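Local coordinates for CDP-glucose-4,6-dehydratase (Yersinia pseudotuberculosis, PDB 1RKX), which catalyses the NAD-dependent conversion of CDP-D-glucose to CDP-4-dehydro-6-deoxy-D-glucose with loss of water, at residues T103-E116 / Y157-Y171. Residues are numbered along the deposited sequence; the frame is centred on the assembly and turned at random.
Sequences TYSTNVMGTVYLLE and YSNSKGCAELVTSSY. With NAD (nicotinamide-adenine-dinucleotide), chain G.
Leu115 lays its CB on one face of the Tyr171 ring, a CH-pi contact 3.9 Å from the centroid and displaced toward the rim, while Glu116 OE1 meets the same ring at its edge, in plane. Tyr171 OH donates to that oxygen over 2.6 Å, on the anti side and clearly out of the plane of a carboxylate turned nearly perpendicular to the ring. Glu116 reaches there because its chain leaves anti to the backbone N and bends at chi2; OE2 is held by Arg119 and His120. At the other end of the contact, the Tyr104 ring has Asn159 OD1 and Cys163 SG at its edge. Its hydroxyl donates to OD1 over 2.7 Å from above the carbonyl plane, ring and amide standing 71° apart.

Between these ends, Ser160 is a knob among Thr103, Tyr104, Asn107 and Val108. With OG wedged between its own N and carbonyl carbon (chi1 73°), it accepts from Asn107 ND2 at 2.8 Å, nearly in the amide plane, and donates back to Tyr157 O. Asn107 OD1 takes the N-H of Gln90, so both ends of the amide are held, next to the NAD-binding Ala89. Val167 is the second knob: its CG1 lies 3.6 Å from Val112 CG2, with Leu115 CD1 also touching CG1, and CG2 faces Val108.

The helix axes pass 8.3 Å apart at 13°, closest in CA spacing at Val108 and Ala164, whose small methyl faces Asn107 O. Tyr104 also packs on Ser170 of the second subunit. Lys161 NZ grips NAD O3D, and Tyr157 OH, hydrogen-bonded to Ser132 OG, lies 3.2 Å from C6N of the nicotinamide: the near-parallel helices lie side by side on one face of the Rossmann sheet, and helix 156-175 supplies Tyr157 and Lys161, the Tyr-x-x-x-Lys motif of the extended short-chain dehydrogenase/reductases.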
loop_
_atom_site.group_PDB
_atom_site.type_symbol
_atom_site.label_atom_id
_atom_site.label_comp_id
_atom_site.label_asym_id
_atom_site.label_seq_id
_atom_site.Cartn_x
_atom_site.Cartn_y
_atom_site.Cartn_z
ATOM N N THR C 103 -9.756 0.222 -29.763
ATOM C CA THR C 103 -8.572 0.318 -28.909
ATOM C C THR C 103 -8.455 -0.933 -28.053
ATOM O O THR C 103 -7.379 -1.538 -27.959
ATOM C CB THR C 103 -8.633 1.550 -27.984
ATOM O OG1 THR C 103 -8.619 2.744 -28.772
ATOM C CG2 THR C 103 -7.438 1.566 -27.037
ATOM N N TYR C 104 -9.564 -1.321 -27.432
ATOM C CA TYR C 104 -9.568 -2.508 -26.595
ATOM C C TYR C 104 -9.361 -3.781 -27.408
ATOM O O TYR C 104 -8.608 -4.662 -26.997
ATOM C CB TYR C 104 -10.870 -2.613 -25.794
ATOM C CG TYR C 104 -10.878 -1.766 -24.533
ATOM C CD1 TYR C 104 -11.662 -0.613 -24.444
ATOM C CD2 TYR C 104 -10.100 -2.120 -23.431
ATOM C CE1 TYR C 104 -11.672 0.168 -23.284
ATOM C CE2 TYR C 104 -10.096 -1.348 -22.263
ATOM C CZ TYR C 104 -10.886 -0.205 -22.197
ATOM O OH TYR C 104 -10.892 0.557 -21.048
ATOM N N SER C 105 -10.024 -3.889 -28.554
ATOM C CA SER C 105 -9.864 -5.083 -29.379
ATOM C C SER C 105 -8.406 -5.219 -29.818
ATOM O O SER C 105 -7.820 -6.301 -29.728
ATOM C CB SER C 105 -10.782 -5.020 -30.610
ATOM O OG SER C 105 -10.491 -3.884 -31.404
ATOM N N THR C 106 -7.815 -4.114 -30.265
ATOM C CA THR C 106 -6.426 -4.141 -30.724
ATOM C C THR C 106 -5.417 -4.368 -29.599
ATOM O O THR C 106 -4.568 -5.254 -29.689
ATOM C CB THR C 106 -6.039 -2.831 -31.447
ATOM O OG1 THR C 106 -6.887 -2.635 -32.586
ATOM C CG2 THR C 106 -4.588 -2.884 -31.915
ATOM N N ASN C 107 -5.521 -3.590 -28.530
ATOM C CA ASN C 107 -4.561 -3.694 -27.439
ATOM C C ASN C 107 -4.748 -4.862 -26.483
ATOM O O ASN C 107 -3.771 -5.428 -26.009
ATOM C CB ASN C 107 -4.517 -2.376 -26.671
ATOM C CG ASN C 107 -4.090 -1.222 -27.552
ATOM O OD1 ASN C 107 -3.739 -1.422 -28.717
ATOM N ND2 ASN C 107 -4.125 -0.011 -27.011
ATOM N N VAL C 108 -5.992 -5.229 -26.205
ATOM C CA VAL C 108 -6.246 -6.347 -25.312
ATOM C C VAL C 108 -6.358 -7.668 -26.075
ATOM O O VAL C 108 -5.550 -8.569 -25.861
ATOM C CB VAL C 108 -7.517 -6.119 -24.468
ATOM C CG1 VAL C 108 -7.729 -7.290 -23.520
ATOM C CG2 VAL C 108 -7.378 -4.831 -23.671
ATOM N N MET C 109 -7.337 -7.798 -26.968
ATOM C CA MET C 109 -7.467 -9.056 -27.699
ATOM C C MET C 109 -6.259 -9.335 -28.597
ATOM O O MET C 109 -5.874 -10.496 -28.772
ATOM C CB MET C 109 -8.762 -9.093 -28.515
ATOM C CG MET C 109 -10.032 -9.115 -27.648
ATOM S SD MET C 109 -10.025 -10.353 -26.302
ATOM C CE MET C 109 -9.919 -11.877 -27.226
ATOM N N GLY C 110 -5.665 -8.280 -29.147
ATOM C CA GLY C 110 -4.490 -8.450 -29.990
ATOM C C GLY C 110 -3.398 -9.140 -29.195
ATOM O O GLY C 110 -2.731 -10.053 -29.686
ATOM N N THR C 111 -3.219 -8.705 -27.952
ATOM C CA THR C 111 -2.218 -9.289 -27.069
ATOM C C THR C 111 -2.619 -10.729 -26.738
ATOM O O THR C 111 -1.776 -11.628 -26.717
ATOM C CB THR C 111 -2.080 -8.452 -25.776
ATOM O OG1 THR C 111 -1.639 -7.131 -26.119
ATOM C CG2 THR C 111 -1.078 -9.087 -24.824
ATOM N N VAL C 112 -3.907 -10.951 -26.486
ATOM C CA VAL C 112 -4.390 -12.299 -26.197
ATOM C C VAL C 112 -4.099 -13.235 -27.376
ATOM O O VAL C 112 -3.580 -14.340 -27.186
ATOM C CB VAL C 112 -5.915 -12.306 -25.909
ATOM C CG1 VAL C 112 -6.441 -13.742 -25.897
ATOM C CG2 VAL C 112 -6.188 -11.635 -24.560
ATOM N N TYR C 113 -4.422 -12.791 -28.590
ATOM C CA TYR C 113 -4.183 -13.602 -29.789
ATOM C C TYR C 113 -2.695 -13.911 -29.997
ATOM O O TYR C 113 -2.331 -15.012 -30.420
ATOM C CB TYR C 113 -4.733 -12.892 -31.029
ATOM C CG TYR C 113 -6.242 -12.705 -31.035
ATOM C CD1 TYR C 113 -6.821 -11.643 -31.726
ATOM C CD2 TYR C 113 -7.090 -13.580 -30.342
ATOM C CE1 TYR C 113 -8.198 -11.445 -31.730
ATOM C CE2 TYR C 113 -8.478 -13.393 -30.344
ATOM C CZ TYR C 113 -9.017 -12.321 -31.038
ATOM O OH TYR C 113 -10.375 -12.104 -31.046
ATOM N N LEU C 114 -1.838 -12.938 -29.708
ATOM C CA LEU C 114 -0.398 -13.134 -29.860
ATOM C C LEU C 114 0.105 -14.201 -28.890
ATOM O O LEU C 114 0.822 -15.131 -29.285
ATOM C CB LEU C 114 0.353 -11.825 -29.599
ATOM C CG LEU C 114 1.873 -12.000 -29.696
ATOM C CD1 LEU C 114 2.366 -11.396 -30.997
ATOM C CD2 LEU C 114 2.554 -11.354 -28.504
ATOM N N LEU C 115 -0.272 -14.066 -27.620
ATOM C CA LEU C 115 0.143 -15.019 -26.594
ATOM C C LEU C 115 -0.436 -16.409 -26.854
ATOM O O LEU C 115 0.229 -17.419 -26.613
ATOM C CB LEU C 115 -0.265 -14.512 -25.204
ATOM C CG LEU C 115 0.439 -13.214 -24.781
ATOM C CD1 LEU C 115 -0.163 -12.676 -23.482
ATOM C CD2 LEU C 115 1.932 -13.488 -24.611
ATOM N N GLU C 116 -1.665 -16.466 -27.364
ATOM C CA GLU C 116 -2.292 -17.751 -27.669
ATOM C C GLU C 116 -1.522 -18.444 -28.798
ATOM O O GLU C 116 -1.287 -19.653 -28.756
ATOM C CB GLU C 116 -3.753 -17.538 -28.084
ATOM C CG GLU C 116 -4.562 -18.819 -28.310
ATOM C CD GLU C 116 -4.778 -19.637 -27.043
ATOM O OE1 GLU C 116 -4.434 -19.169 -25.934
ATOM O OE2 GLU C 116 -5.307 -20.764 -27.161
ATOM N N TYR C 157 -7.132 4.083 -24.018
ATOM C CA TYR C 157 -5.792 3.654 -24.418
ATOM C C TYR C 157 -4.989 3.212 -23.192
ATOM O O TYR C 157 -4.503 2.075 -23.133
ATOM C CB TYR C 157 -5.036 4.782 -25.129
ATOM C CG TYR C 157 -3.535 4.588 -25.098
ATOM C CD1 TYR C 157 -2.913 3.642 -25.913
ATOM C CD2 TYR C 157 -2.743 5.307 -24.201
ATOM C CE1 TYR C 157 -1.536 3.413 -25.833
ATOM C CE2 TYR C 157 -1.370 5.087 -24.109
ATOM C CZ TYR C 157 -0.775 4.140 -24.926
ATOM O OH TYR C 157 0.578 3.921 -24.820
ATOM N N SER C 158 -4.846 4.115 -22.225
ATOM C CA SER C 158 -4.100 3.818 -21.006
ATOM C C SER C 158 -4.675 2.574 -20.338
ATOM O O SER C 158 -3.940 1.658 -19.956
ATOM C CB SER C 158 -4.169 5.004 -20.030
ATOM O OG SER C 158 -3.588 6.164 -20.597
ATOM N N ASN C 159 -5.997 2.534 -20.224
ATOM C CA ASN C 159 -6.660 1.411 -19.579
ATOM C C ASN C 159 -6.463 0.095 -20.336
ATOM O O ASN C 159 -6.297 -0.965 -19.718
ATOM C CB ASN C 159 -8.152 1.716 -19.409
ATOM C CG ASN C 159 -8.836 0.750 -18.463
ATOM O OD1 ASN C 159 -9.428 -0.245 -18.890
ATOM N ND2 ASN C 159 -8.745 1.031 -17.165
ATOM N N SER C 160 -6.470 0.154 -21.667
ATOM C CA SER C 160 -6.281 -1.056 -22.462
ATOM C C SER C 160 -4.879 -1.606 -22.220
ATOM O O SER C 160 -4.668 -2.818 -22.283
ATOM C CB SER C 160 -6.490 -0.781 -23.957
ATOM O OG SER C 160 -5.421 -0.056 -24.531
ATOM N N LYS C 161 -3.927 -0.717 -21.934
ATOM C CA LYS C 161 -2.549 -1.144 -21.674
ATOM C C LYS C 161 -2.475 -1.781 -20.290
ATOM O O LYS C 161 -1.717 -2.737 -20.070
ATOM C CB LYS C 161 -1.588 0.046 -21.800
ATOM C CG LYS C 161 -1.383 0.514 -23.252
ATOM C CD LYS C 161 -0.649 -0.553 -24.079
ATOM C CE LYS C 161 -0.262 -0.041 -25.465
ATOM N NZ LYS C 161 0.648 -1.000 -26.155
ATOM N N GLY C 162 -3.270 -1.255 -19.360
ATOM C CA GLY C 162 -3.331 -1.832 -18.027
ATOM C C GLY C 162 -3.904 -3.241 -18.181
ATOM O O GLY C 162 -3.448 -4.188 -17.538
ATOM N N CYS C 163 -4.911 -3.386 -19.040
ATOM C CA CYS C 163 -5.508 -4.698 -19.291
ATOM C C CYS C 163 -4.491 -5.637 -19.948
ATOM O O CYS C 163 -4.443 -6.821 -19.613
ATOM C CB CYS C 163 -6.742 -4.578 -20.190
ATOM S SG CYS C 163 -8.238 -3.968 -19.333
ATOM N N ALA C 164 -3.699 -5.110 -20.883
ATOM C CA ALA C 164 -2.690 -5.926 -21.574
ATOM C C ALA C 164 -1.695 -6.485 -20.563
ATOM O O ALA C 164 -1.209 -7.614 -20.715
ATOM C CB ALA C 164 -1.963 -5.097 -22.637
ATOM N N GLU C 165 -1.403 -5.700 -19.526
ATOM C CA GLU C 165 -0.493 -6.143 -18.471
ATOM C C GLU C 165 -1.143 -7.309 -17.728
ATOM O O GLU C 165 -0.505 -8.331 -17.492
ATOM C CB GLU C 165 -0.198 -4.997 -17.489
ATOM C CG GLU C 165 0.851 -3.989 -17.964
ATOM C CD GLU C 165 2.277 -4.542 -17.940
ATOM O OE1 GLU C 165 2.511 -5.591 -17.310
ATOM O OE2 GLU C 165 3.167 -3.910 -18.541
ATOM N N LEU C 166 -2.413 -7.157 -17.357
ATOM C CA LEU C 166 -3.118 -8.230 -16.667
ATOM C C LEU C 166 -3.131 -9.500 -17.524
ATOM O O LEU C 166 -2.826 -10.586 -17.029
ATOM C CB LEU C 166 -4.558 -7.809 -16.336
ATOM C CG LEU C 166 -4.793 -7.294 -14.911
ATOM C CD1 LEU C 166 -4.006 -6.007 -14.672
ATOM C CD2 LEU C 166 -6.287 -7.061 -14.692
ATOM N N VAL C 167 -3.481 -9.357 -18.799
ATOM C CA VAL C 167 -3.528 -10.497 -19.720
ATOM C C VAL C 167 -2.192 -11.239 -19.750
ATOM O O VAL C 167 -2.155 -12.467 -19.657
ATOM C CB VAL C 167 -3.863 -10.042 -21.168
ATOM C CG1 VAL C 167 -3.576 -11.177 -22.168
ATOM C CG2 VAL C 167 -5.333 -9.629 -21.255
ATOM N N THR C 168 -1.103 -10.492 -19.887
ATOM C CA THR C 168 0.220 -11.103 -19.947
ATOM C C THR C 168 0.525 -11.832 -18.648
ATOM O O THR C 168 1.070 -12.931 -18.665
ATOM C CB THR C 168 1.317 -10.058 -20.218
ATOM O OG1 THR C 168 0.993 -9.318 -21.400
ATOM C CG2 THR C 168 2.668 -10.755 -20.431
ATOM N N SER C 169 0.161 -11.222 -17.522
ATOM C CA SER C 169 0.391 -11.841 -16.219
ATOM C C SER C 169 -0.344 -13.181 -16.094
ATOM O O SER C 169 0.221 -14.174 -15.615
ATOM C CB SER C 169 -0.072 -10.896 -15.109
ATOM O OG SER C 169 0.074 -11.498 -13.843
ATOM N N SER C 170 -1.607 -13.213 -16.518
ATOM C CA SER C 170 -2.382 -14.446 -16.428
ATOM C C SER C 170 -1.870 -15.517 -17.386
ATOM O O SER C 170 -1.778 -16.685 -17.008
ATOM C CB SER C 170 -3.863 -14.193 -16.712
ATOM O OG SER C 170 -4.591 -15.419 -16.666
ATOM N N TYR C 171 -1.543 -15.129 -18.616
ATOM C CA TYR C 171 -1.041 -16.103 -19.581
ATOM C C TYR C 171 0.252 -16.720 -19.067
ATOM O O TYR C 171 0.458 -17.926 -19.186
ATOM C CB TYR C 171 -0.807 -15.459 -20.952
ATOM C CG TYR C 171 -1.882 -15.803 -21.960
ATOM C CD1 TYR C 171 -3.131 -15.179 -21.922
ATOM C CD2 TYR C 171 -1.672 -16.795 -22.919
ATOM C CE1 TYR C 171 -4.147 -15.539 -22.814
ATOM C CE2 TYR C 171 -2.678 -17.166 -23.811
ATOM C CZ TYR C 171 -3.910 -16.536 -23.755
ATOM O OH TYR C 171 -4.903 -16.906 -24.640
HETATM P PA NAD G . 3.215 3.762 -34.170
HETATM O O1A NAD G . 1.826 4.195 -34.434
HETATM O O2A NAD G . 4.291 4.418 -34.961
HETATM O O5B NAD G . 3.359 2.173 -34.370
HETATM C C5B NAD G . 2.220 1.326 -34.084
HETATM C C4B NAD G . 2.317 0.005 -34.849
HETATM O O4B NAD G . 1.101 -0.672 -34.456
HETATM C C3B NAD G . 2.229 0.182 -36.357
HETATM O O3B NAD G . 3.298 -0.591 -36.937
HETATM C C2B NAD G . 0.836 -0.331 -36.673
HETATM O O2B NAD G . 0.699 -0.833 -38.032
HETATM C C1B NAD G . 0.638 -1.358 -35.588
HETATM N N9A NAD G . -0.762 -1.699 -35.391
HETATM C C8A NAD G . -1.748 -0.924 -34.839
HETATM N N7A NAD G . -2.938 -1.519 -34.810
HETATM C C5A NAD G . -2.704 -2.755 -35.382
HETATM C C6A NAD G . -3.563 -3.845 -35.643
HETATM N N6A NAD G . -4.851 -3.904 -35.372
HETATM N N1A NAD G . -3.016 -4.953 -36.234
HETATM C C2A NAD G . -1.676 -4.923 -36.532
HETATM N N3A NAD G . -0.786 -3.974 -36.337
HETATM C C4A NAD G . -1.367 -2.892 -35.748
HETATM O O3 NAD G . 3.491 3.918 -32.643
HETATM P PN NAD G . 4.840 3.639 -31.760
HETATM O O1N NAD G . 5.200 4.954 -31.223
HETATM O O2N NAD G . 5.873 3.063 -32.657
HETATM O O5D NAD G . 4.311 2.698 -30.602
HETATM C C5D NAD G . 4.871 1.383 -30.525
HETATM C C4D NAD G . 4.317 0.654 -29.317
HETATM O O4D NAD G . 4.830 1.400 -28.162
HETATM C C3D NAD G . 2.804 0.619 -29.105
HETATM O O3D NAD G . 2.479 -0.587 -28.386
HETATM C C2D NAD G . 2.571 1.853 -28.244
HETATM O O2D NAD G . 1.322 1.748 -27.540
HETATM C C1D NAD G . 3.764 1.789 -27.327
HETATM N N1N NAD G . 4.043 3.074 -26.695
HETATM C C2N NAD G . 4.650 4.141 -27.379
HETATM C C3N NAD G . 5.000 5.412 -26.671
HETATM C C7N NAD G . 5.686 6.461 -27.448
HETATM O O7N NAD G . 5.988 7.498 -26.837
HETATM N N7N NAD G . 5.990 6.340 -28.757
HETATM C C4N NAD G . 4.551 5.591 -25.238
HETATM C C5N NAD G . 3.896 4.371 -24.674
HETATM C C6N NAD G . 3.676 3.248 -25.325
#